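Local coordinates for putative glutathione S-transferase (Corynebacterium glutamicum, PDB 3M1G), which probably acts as a glutathione transferase of the ECM4-like, omega-type group, at residues D32-A37 and N162-Q167; R81-E86 and P174-A179; T194-G199 and K217-A222. All coordinates share one frame; numbering follows the deposited sequence.

Contact 1 of 3, residues D32-A37 and N162-Q167; sequences DDRIVA and NLEWKQ
Glu164 lays its side chain against strand 34-36 and meets all three of its residues, as well as Ala37 beyond. Its CG packs 3.5 Å from Ile35 O. The chain then bends at chi2 (-54°), which carries CD back alongside Val36, a side chain lying beside it and pointing the same way. OE1 takes the backbone N-H of Ala37 through its anti lone pair, N to OE1 being 2.9 Å, and the bond is almost perfectly straight at 178°. The same OE1 lies 3.5 Å from Val36 CB. OE2 serves Arg34 in a long salt bridge, with NH2 and OE2 3.5 Å apart; the oxygen sits at the guanidinium edge, near its plane, while the two planar groups stand 82° apart. Arg34 has its stronger partner in Asp160, which engages NE.

Next along the chain, Trp165 brings CZ2 to 3.9 Å from Ile35 CG2, at an oblique approach. Its NE1 donates in the ring plane to water 1 at 2.8 Å, and that water donates in turn to Ile35 O.

Phe161 and Phe168 meet the indole edge-to-face, and Tyr62 of strand 62-66 touches both Trp165 and Ile35. Strand 34-36, outermost in its small sheet and parallel to strand 53-56, is thereby joined to the end of helix 154-163.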
loop_
_atom_site.group_PDB
_atom_site.type_symbol
_atom_site.label_atom_id
_atom_site.label_comp_id
_atom_site.label_asym_id
_atom_site.label_seq_id
_atom_site.Cartn_x
_atom_site.Cartn_y
_atom_site.Cartn_z
ATOM N N ASP A 32 10.340 35.443 -7.824
ATOM C CA ASP A 32 9.103 35.849 -7.149
ATOM C C ASP A 32 8.600 37.215 -7.591
ATOM O O ASP A 32 8.027 37.951 -6.787
ATOM C CB ASP A 32 9.250 35.795 -5.606
ATOM C CG ASP A 32 10.330 36.727 -5.088
ATOM O OD1 ASP A 32 11.197 37.154 -5.897
ATOM O OD2 ASP A 32 10.324 37.051 -3.877
ATOM N N ASP A 33 8.778 37.559 -8.873
ATOM C CA ASP A 33 8.015 38.668 -9.457
ATOM C C ASP A 33 6.548 38.282 -9.395
ATOM O O ASP A 33 6.231 37.130 -9.135
ATOM C CB ASP A 33 8.387 38.925 -10.930
ATOM C CG ASP A 33 9.743 39.528 -11.105
ATOM O OD1 ASP A 33 10.420 39.865 -10.090
ATOM O OD2 ASP A 33 10.135 39.718 -12.288
ATOM N N ARG A 34 5.650 39.241 -9.639
ATOM C CA ARG A 34 4.209 38.981 -9.589
ATOM C C ARG A 34 3.544 39.659 -10.777
ATOM O O ARG A 34 4.056 40.674 -11.281
ATOM C CB ARG A 34 3.615 39.505 -8.273
ATOM C CG ARG A 34 4.058 38.697 -7.047
ATOM C CD ARG A 34 3.496 39.314 -5.728
ATOM N NE ARG A 34 2.033 39.368 -5.827
ATOM C CZ ARG A 34 1.257 40.378 -5.415
ATOM N NH1 ARG A 34 1.758 41.450 -4.837
ATOM N NH2 ARG A 34 -0.057 40.323 -5.604
ATOM N N ILE A 35 2.465 39.054 -11.260
ATOM C CA ILE A 35 1.635 39.646 -12.280
ATOM C C ILE A 35 0.409 40.245 -11.591
ATOM O O ILE A 35 -0.319 39.532 -10.909
ATOM C CB ILE A 35 1.217 38.638 -13.379
ATOM C CG1 ILE A 35 2.400 37.768 -13.817
ATOM C CG2 ILE A 35 0.692 39.407 -14.605
ATOM C CD1 ILE A 35 2.130 36.818 -14.999
ATOM N N VAL A 36 0.216 41.550 -11.737
ATOM C CA VAL A 36 -0.774 42.283 -10.970
ATOM C C VAL A 36 -1.679 43.189 -11.814
ATOM O O VAL A 36 -1.346 43.582 -12.935
ATOM C CB VAL A 36 -0.119 43.118 -9.844
ATOM C CG1 VAL A 36 0.748 42.219 -8.943
ATOM C CG2 VAL A 36 0.701 44.293 -10.419
ATOM N N ALA A 37 -2.834 43.484 -11.232
ATOM C CA ALA A 37 -3.861 44.339 -11.819
ATOM C C ALA A 37 -3.453 45.808 -11.868
ATOM O O ALA A 37 -3.897 46.513 -12.776
ATOM C CB ALA A 37 -5.197 44.189 -11.050
ATOM N N ASN A 162 -6.539 34.213 -8.540
ATOM C CA ASN A 162 -7.788 34.578 -7.893
ATOM C C ASN A 162 -8.025 36.073 -7.744
ATOM O O ASN A 162 -9.125 36.532 -8.003
ATOM C CB ASN A 162 -7.888 33.929 -6.503
ATOM C CG ASN A 162 -8.255 32.444 -6.594
ATOM O OD1 ASN A 162 -9.377 32.116 -7.014
ATOM N ND2 ASN A 162 -7.305 31.551 -6.272
ATOM N N LEU A 163 -7.020 36.834 -7.308
ATOM C CA LEU A 163 -7.255 38.231 -6.928
ATOM C C LEU A 163 -6.816 39.211 -8.008
ATOM O O LEU A 163 -7.456 40.211 -8.193
ATOM C CB LEU A 163 -6.535 38.567 -5.617
ATOM C CG LEU A 163 -6.867 37.702 -4.393
ATOM C CD1 LEU A 163 -6.221 38.334 -3.122
ATOM C CD2 LEU A 163 -8.380 37.499 -4.258
ATOM N N GLU A 164 -5.733 38.938 -8.723
ATOM C CA GLU A 164 -5.201 39.941 -9.681
ATOM C C GLU A 164 -5.844 39.804 -11.056
ATOM O O GLU A 164 -5.962 40.792 -11.793
ATOM C CB GLU A 164 -3.697 39.786 -9.832
ATOM C CG GLU A 164 -2.901 40.026 -8.534
ATOM C CD GLU A 164 -3.197 41.363 -7.881
ATOM O OE1 GLU A 164 -3.362 42.412 -8.587
ATOM O OE2 GLU A 164 -3.250 41.358 -6.637
ATOM N N TRP A 165 -6.272 38.586 -11.390
ATOM C CA TRP A 165 -6.789 38.272 -12.737
ATOM C C TRP A 165 -8.297 38.296 -12.808
ATOM O O TRP A 165 -8.873 37.868 -13.793
ATOM C CB TRP A 165 -6.266 36.886 -13.194
ATOM C CG TRP A 165 -4.822 36.845 -13.576
ATOM C CD1 TRP A 165 -3.736 36.656 -12.748
ATOM C CD2 TRP A 165 -4.286 36.979 -14.900
ATOM N NE1 TRP A 165 -2.579 36.678 -13.483
ATOM C CE2 TRP A 165 -2.889 36.866 -14.805
ATOM C CE3 TRP A 165 -4.862 37.185 -16.162
ATOM C CZ2 TRP A 165 -2.058 36.964 -15.918
ATOM C CZ3 TRP A 165 -4.045 37.278 -17.262
ATOM C CH2 TRP A 165 -2.652 37.175 -17.138
ATOM N N LYS A 166 -8.955 38.841 -11.786
ATOM C CA LYS A 166 -10.403 38.859 -11.675
ATOM C C LYS A 166 -11.165 39.313 -12.907
ATOM O O LYS A 166 -12.232 38.756 -13.236
ATOM C CB LYS A 166 -10.817 39.830 -10.548
ATOM C CG LYS A 166 -11.401 39.222 -9.327
ATOM C CD LYS A 166 -11.505 40.272 -8.143
ATOM C CE LYS A 166 -11.518 39.561 -6.750
ATOM N NZ LYS A 166 -11.147 40.492 -5.622
ATOM N N GLN A 167 -10.675 40.357 -13.570
ATOM C CA GLN A 167 -11.415 40.855 -14.742
ATOM C C GLN A 167 -11.312 39.922 -15.918
ATOM O O GLN A 167 -12.045 40.096 -16.854
ATOM C CB GLN A 167 -10.939 42.254 -15.146
ATOM C CG GLN A 167 -11.079 43.287 -14.028
ATOM C CD GLN A 167 -12.483 43.353 -13.378
ATOM O OE1 GLN A 167 -12.564 43.517 -12.159
ATOM N NE2 GLN A 167 -13.568 43.242 -14.173
HETATM O O HOH W 1 -0.615 36.352 -11.564
#

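Contact 2 of 3, residues R81-E86 and P174-A179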
loop_
_atom_site.group_PDB
_atom_site.type_symbol
_atom_site.label_atom_id
_atom_site.label_comp_id
_atom_site.label_asym_id
_atom_site.label_seq_id
_atom_site.Cartn_x
_atom_site.Cartn_y
_atom_site.Cartn_z
ATOM N N ARG A 81 -8.216 26.333 -14.650
ATOM C CA ARG A 81 -9.468 25.797 -15.158
ATOM C C ARG A 81 -10.717 26.319 -14.399
ATOM O O ARG A 81 -11.701 26.743 -15.028
ATOM C CB ARG A 81 -9.427 24.282 -15.183
ATOM C CG ARG A 81 -10.729 23.634 -15.673
ATOM C CD ARG A 81 -10.519 22.341 -16.420
ATOM N NE ARG A 81 -11.821 21.796 -16.794
ATOM C CZ ARG A 81 -12.588 22.281 -17.774
ATOM N NH1 ARG A 81 -12.181 23.299 -18.548
ATOM N NH2 ARG A 81 -13.761 21.726 -18.006
ATOM N N LEU A 82 -10.694 26.284 -13.071
ATOM C CA LEU A 82 -11.837 26.694 -12.300
ATOM C C LEU A 82 -12.223 28.132 -12.613
ATOM O O LEU A 82 -13.411 28.442 -12.735
ATOM C CB LEU A 82 -11.574 26.544 -10.802
ATOM C CG LEU A 82 -11.649 25.133 -10.203
ATOM C CD1 LEU A 82 -11.207 25.188 -8.745
ATOM C CD2 LEU A 82 -13.075 24.591 -10.327
ATOM N N LEU A 83 -11.217 29.002 -12.769
ATOM C CA LEU A 83 -11.469 30.426 -12.975
ATOM C C LEU A 83 -11.756 30.826 -14.411
ATOM O O LEU A 83 -12.192 31.950 -14.642
ATOM C CB LEU A 83 -10.301 31.259 -12.442
ATOM C CG LEU A 83 -10.090 31.069 -10.923
ATOM C CD1 LEU A 83 -8.834 31.872 -10.501
ATOM C CD2 LEU A 83 -11.319 31.499 -10.112
ATOM N N GLY A 84 -11.479 29.944 -15.368
ATOM C CA GLY A 84 -11.696 30.251 -16.781
ATOM C C GLY A 84 -10.616 31.145 -17.350
ATOM O O GLY A 84 -10.911 32.069 -18.118
ATOM N N LEU A 85 -9.370 30.883 -16.958
ATOM C CA LEU A 85 -8.228 31.593 -17.475
ATOM C C LEU A 85 -7.556 30.844 -18.618
ATOM O O LEU A 85 -6.514 31.289 -19.107
ATOM C CB LEU A 85 -7.219 31.919 -16.367
ATOM C CG LEU A 85 -7.719 32.853 -15.273
ATOM C CD1 LEU A 85 -6.698 32.994 -14.150
ATOM C CD2 LEU A 85 -8.084 34.272 -15.886
ATOM N N GLU A 86 -8.179 29.764 -19.104
ATOM C CA GLU A 86 -7.567 28.935 -20.138
ATOM C C GLU A 86 -7.431 29.656 -21.487
ATOM O O GLU A 86 -6.523 29.351 -22.268
ATOM C CB GLU A 86 -8.380 27.636 -20.354
ATOM C CG GLU A 86 -8.357 26.690 -19.148
ATOM C CD GLU A 86 -9.487 25.655 -19.135
ATOM O OE1 GLU A 86 -10.595 25.980 -19.594
ATOM O OE2 GLU A 86 -9.268 24.515 -18.677
ATOM N N PRO A 174 -15.995 30.999 -9.411
ATOM C CA PRO A 174 -16.100 31.026 -7.956
ATOM C C PRO A 174 -15.109 32.010 -7.304
ATOM O O PRO A 174 -14.057 32.314 -7.866
ATOM C CB PRO A 174 -15.731 29.580 -7.552
ATOM C CG PRO A 174 -14.917 29.061 -8.693
ATOM C CD PRO A 174 -15.549 29.699 -9.904
ATOM N N ASN A 175 -15.447 32.441 -6.098
ATOM C CA ASN A 175 -14.536 33.154 -5.195
ATOM C C ASN A 175 -13.844 32.107 -4.302
ATOM O O ASN A 175 -14.397 31.649 -3.272
ATOM C CB ASN A 175 -15.345 34.180 -4.349
ATOM C CG ASN A 175 -14.461 35.002 -3.421
ATOM O OD1 ASN A 175 -13.259 34.721 -3.281
ATOM N ND2 ASN A 175 -15.049 36.007 -2.762
ATOM N N LEU A 176 -12.644 31.708 -4.713
ATOM C CA LEU A 176 -11.906 30.619 -4.053
ATOM C C LEU A 176 -11.083 31.113 -2.843
ATOM O O LEU A 176 -10.565 30.309 -2.067
ATOM C CB LEU A 176 -10.958 29.920 -5.059
ATOM C CG LEU A 176 -11.685 29.265 -6.230
ATOM C CD1 LEU A 176 -10.707 28.777 -7.302
ATOM C CD2 LEU A 176 -12.607 28.047 -5.720
ATOM N N TYR A 177 -10.942 32.425 -2.705
ATOM C CA TYR A 177 -10.095 33.001 -1.651
ATOM C C TYR A 177 -10.795 34.216 -1.029
ATOM O O TYR A 177 -10.320 35.360 -1.155
ATOM C CB TYR A 177 -8.760 33.390 -2.242
ATOM C CG TYR A 177 -7.652 33.692 -1.224
ATOM C CD1 TYR A 177 -7.307 32.756 -0.242
ATOM C CD2 TYR A 177 -6.931 34.878 -1.264
ATOM C CE1 TYR A 177 -6.284 33.002 0.673
ATOM C CE2 TYR A 177 -5.870 35.138 -0.333
ATOM C CZ TYR A 177 -5.576 34.179 0.629
ATOM O OH TYR A 177 -4.574 34.344 1.563
ATOM N N PRO A 178 -11.944 33.984 -0.404
ATOM C CA PRO A 178 -12.753 35.114 0.059
ATOM C C PRO A 178 -12.167 35.832 1.276
ATOM O O PRO A 178 -11.654 35.177 2.202
ATOM C CB PRO A 178 -14.072 34.461 0.457
ATOM C CG PRO A 178 -13.875 33.034 0.393
ATOM C CD PRO A 178 -12.545 32.695 -0.054
ATOM N N ALA A 179 -12.281 37.154 1.258
ATOM C CA ALA A 179 -11.709 38.040 2.264
ATOM C C ALA A 179 -11.943 37.571 3.692
ATOM O O ALA A 179 -11.018 37.567 4.497
ATOM C CB ALA A 179 -12.250 39.502 2.074
#
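Leu176 drives a single methyl, CD1, against two leucines at the end of helix 71-83. It stands 3.9 Å from Leu82 CD1, where the two side chains cross at about a right angle, and 4.0 Å from Leu83 CD2. The CB of Leu176 points toward the helix, and with CG beside the backbone N (chi1 -62°) the branch point lies closer still to both leucine methyls. Pro174 supplies the other half of the close packing: its ring CD rests 3.8 Å from Leu82 O, and Leu83 CD2 packs 3.6 Å from the Pro174 carbonyl O. All four residues are buried. Ile246 of helix 243-253 touches both Leu82 and Leu176, and Asn162 of helix 154-163 touches both Leu83 and Leu176, so each leucine pair has a neighbour in common.

Away from this core the segments part. Asn175 is exposed and directs its CB away from the helix, its side chain coming no nearer than 7.5 Å. At the helix end, Gly84, with a positive phi of 77°, closes a Schellman motif, its N bonded to Arg81 O. A salt bridge within 81-86 takes no part across the contact: Arg81 NH1 donates to the syn lone pair of Glu86 OE2, 3.2 Å away, while Arg81 NE is bridged to Asp291.

Chemically, the contact is made by methyls and a proline ring against each other and against backbone carbonyls; Leu82 O also accepts from Arg170. This implies a largely hydrophobic seam, probably between a helix of the thioredoxin-like domain and the linker that leads on to the helical domain.

Contact 3 of 3, residues T194-G199 and K217-A222; sequences TEVNNG and KRLWVA
The Arg218 guanidinium and the Glu195 carboxylate meet edge to edge, their planes only 19° apart. Arg218 grips side-on: NE donates to OE1 of Glu195 at 2.9 Å, and NH2 donates to OE2 of Glu195, also at 2.9 Å. Both bonds are nearly straight (175° and 170°), lie close to the guanidinium plane and arrive on the syn side of the oxygens, somewhat out of the carboxylate plane. A bend at chi3 of Arg218 carries NE round toward the acid. Within 217-222, Leu219 CG lies over one face of the Trp220 ring, offset toward its rim.

Each carboxylate oxygen has a further donor. Thr194 OG1 gives a hydrogen bond to the anti lone pair of Glu195 OE2 at 2.6 Å, and water 2 donates to Glu195 OE1 at 2.6 Å and to Arg218 O at 2.8 Å. Arg202 lies close to Arg218 NH2, a pairing of like charges that the acid would be expected to ease.

Next to the ion pair the helices pack closely. Ala222 CB touches both Glu195 CB and Val196 CG2 at 3.5 Å, and Leu219 CA makes a CA-H...O contact of 3.4 Å with Glu195 O. Leu219 CD1 lies against that same oxygen and against Val196 CA.

Small and apolar side chains thus pack alongside a bidentate salt bridge, joining helix 182-197, which has a wider pi-type turn here, to helix 209-229 in the all-helical C-terminal domain of the glutathione transferase fold. The side chains of Leu219 and Tyr259, the latter predicted to lower the pKa of the active-site cysteine, are about 7 Å apart.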
loop_
_atom_site.group_PDB
_atom_site.type_symbol
_atom_site.label_atom_id
_atom_site.label_comp_id
_atom_site.label_asym_id
_atom_site.label_seq_id
_atom_site.Cartn_x
_atom_site.Cartn_y
_atom_site.Cartn_z
ATOM N N THR A 194 3.607 22.017 5.505
ATOM C CA THR A 194 4.780 21.437 6.128
ATOM C C THR A 194 4.567 19.960 6.522
ATOM O O THR A 194 5.481 19.152 6.425
ATOM C CB THR A 194 5.281 22.265 7.352
ATOM O OG1 THR A 194 4.290 22.274 8.386
ATOM C CG2 THR A 194 5.644 23.734 6.949
ATOM N N GLU A 195 3.370 19.590 6.957
ATOM C CA GLU A 195 3.174 18.236 7.514
ATOM C C GLU A 195 2.607 17.221 6.516
ATOM O O GLU A 195 2.758 16.018 6.727
ATOM C CB GLU A 195 2.246 18.315 8.705
ATOM C CG GLU A 195 2.608 19.359 9.723
ATOM C CD GLU A 195 4.049 19.256 10.207
ATOM O OE1 GLU A 195 4.373 18.241 10.900
ATOM O OE2 GLU A 195 4.834 20.206 9.922
ATOM N N VAL A 196 1.962 17.694 5.442
ATOM C CA VAL A 196 1.289 16.831 4.459
ATOM C C VAL A 196 1.862 16.995 3.055
ATOM O O VAL A 196 2.410 16.006 2.513
ATOM C CB VAL A 196 -0.221 17.058 4.474
ATOM C CG1 VAL A 196 -0.941 16.154 3.453
ATOM C CG2 VAL A 196 -0.764 16.810 5.945
ATOM N N ASN A 197 1.765 18.205 2.450
ATOM C CA ASN A 197 2.267 18.415 1.103
ATOM C C ASN A 197 3.744 18.071 0.995
ATOM O O ASN A 197 4.138 17.341 0.088
ATOM C CB ASN A 197 2.112 19.885 0.573
ATOM C CG ASN A 197 0.675 20.393 0.535
ATOM O OD1 ASN A 197 0.470 21.571 0.801
ATOM N ND2 ASN A 197 -0.328 19.536 0.187
ATOM N N ASN A 198 4.566 18.647 1.871
ATOM C CA ASN A 198 5.951 18.286 1.968
ATOM C C ASN A 198 6.189 17.035 2.775
ATOM O O ASN A 198 7.228 16.414 2.639
ATOM C CB ASN A 198 6.740 19.369 2.702
ATOM C CG ASN A 198 7.349 20.342 1.782
ATOM O OD1 ASN A 198 7.557 20.053 0.599
ATOM N ND2 ASN A 198 7.687 21.515 2.312
ATOM N N GLY A 199 5.274 16.756 3.694
ATOM C CA GLY A 199 5.361 15.614 4.617
ATOM C C GLY A 199 5.574 14.280 3.923
ATOM O O GLY A 199 6.346 13.450 4.410
ATOM N N LYS A 217 5.545 9.923 11.438
ATOM C CA LYS A 217 4.765 10.290 12.583
ATOM C C LYS A 217 4.118 11.647 12.349
ATOM O O LYS A 217 2.935 11.795 12.565
ATOM C CB LYS A 217 5.646 10.356 13.826
ATOM C CG LYS A 217 4.888 10.387 15.137
ATOM C CD LYS A 217 5.864 10.712 16.288
ATOM C CE LYS A 217 5.229 10.571 17.662
ATOM N NZ LYS A 217 6.110 11.233 18.728
ATOM N N ARG A 218 4.895 12.616 11.884
ATOM C CA ARG A 218 4.351 13.947 11.581
ATOM C C ARG A 218 3.238 13.905 10.545
ATOM O O ARG A 218 2.204 14.556 10.700
ATOM C CB ARG A 218 5.464 14.910 11.141
ATOM C CG ARG A 218 6.299 15.441 12.327
ATOM C CD ARG A 218 7.504 16.253 11.846
ATOM N NE ARG A 218 7.120 17.476 11.107
ATOM C CZ ARG A 218 7.997 18.316 10.554
ATOM N NH1 ARG A 218 9.296 18.057 10.600
ATOM N NH2 ARG A 218 7.587 19.392 9.927
ATOM N N LEU A 219 3.432 13.132 9.488
ATOM C CA LEU A 219 2.430 13.053 8.428
ATOM C C LEU A 219 1.094 12.558 8.994
ATOM O O LEU A 219 0.025 13.109 8.693
ATOM C CB LEU A 219 2.916 12.126 7.301
ATOM C CG LEU A 219 1.929 11.743 6.218
ATOM C CD1 LEU A 219 1.513 12.959 5.388
ATOM C CD2 LEU A 219 2.526 10.630 5.296
ATOM N N TRP A 220 1.149 11.528 9.823
ATOM C CA TRP A 220 -0.085 10.914 10.304
ATOM C C TRP A 220 -0.804 11.687 11.407
ATOM O O TRP A 220 -2.033 11.607 11.503
ATOM C CB TRP A 220 0.148 9.401 10.643
ATOM C CG TRP A 220 0.197 8.656 9.333
ATOM C CD1 TRP A 220 1.313 8.216 8.668
ATOM C CD2 TRP A 220 -0.904 8.358 8.493
ATOM N NE1 TRP A 220 0.963 7.679 7.463
ATOM C CE2 TRP A 220 -0.389 7.754 7.322
ATOM C CE3 TRP A 220 -2.288 8.530 8.611
ATOM C CZ2 TRP A 220 -1.202 7.299 6.309
ATOM C CZ3 TRP A 220 -3.101 8.094 7.579
ATOM C CH2 TRP A 220 -2.555 7.492 6.446
ATOM N N VAL A 221 -0.060 12.422 12.231
ATOM C CA VAL A 221 -0.669 13.380 13.169
ATOM C C VAL A 221 -1.497 14.390 12.338
ATOM O O VAL A 221 -2.650 14.684 12.685
ATOM C CB VAL A 221 0.398 14.147 14.010
ATOM C CG1 VAL A 221 -0.193 15.399 14.632
ATOM C CG2 VAL A 221 1.027 13.235 15.143
ATOM N N ALA A 222 -0.943 14.869 11.230
ATOM C CA ALA A 222 -1.663 15.846 10.418
ATOM C C ALA A 222 -2.837 15.223 9.651
ATOM O O ALA A 222 -3.911 15.824 9.578
ATOM C CB ALA A 222 -0.714 16.583 9.451
HETATM O O HOH W 2 2.492 16.917 12.178
#

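How the contacts relate
Contacts 1 and 2 are neighbours, with centres 12 Å apart, and they touch: Asn162 and Trp165 of contact 1 pack on leucines of contact 2. Their segments alternate along the chain, in the order 32-37, 81-86, 162-167, 174-179. Contact 3 comes later in sequence and lies apart, about 30 Å from contact 1 and 27 Å from contact 2 between centres, on the opposite side of the chain's centre from contact 2. Contact 1 fastens strand 34-36 to the end of helix 154-163, and contact 2 packs helix 71-83 of the thioredoxin-like domain against the linker toward the helical domain, while contact 3 holds two helices of that helical domain together.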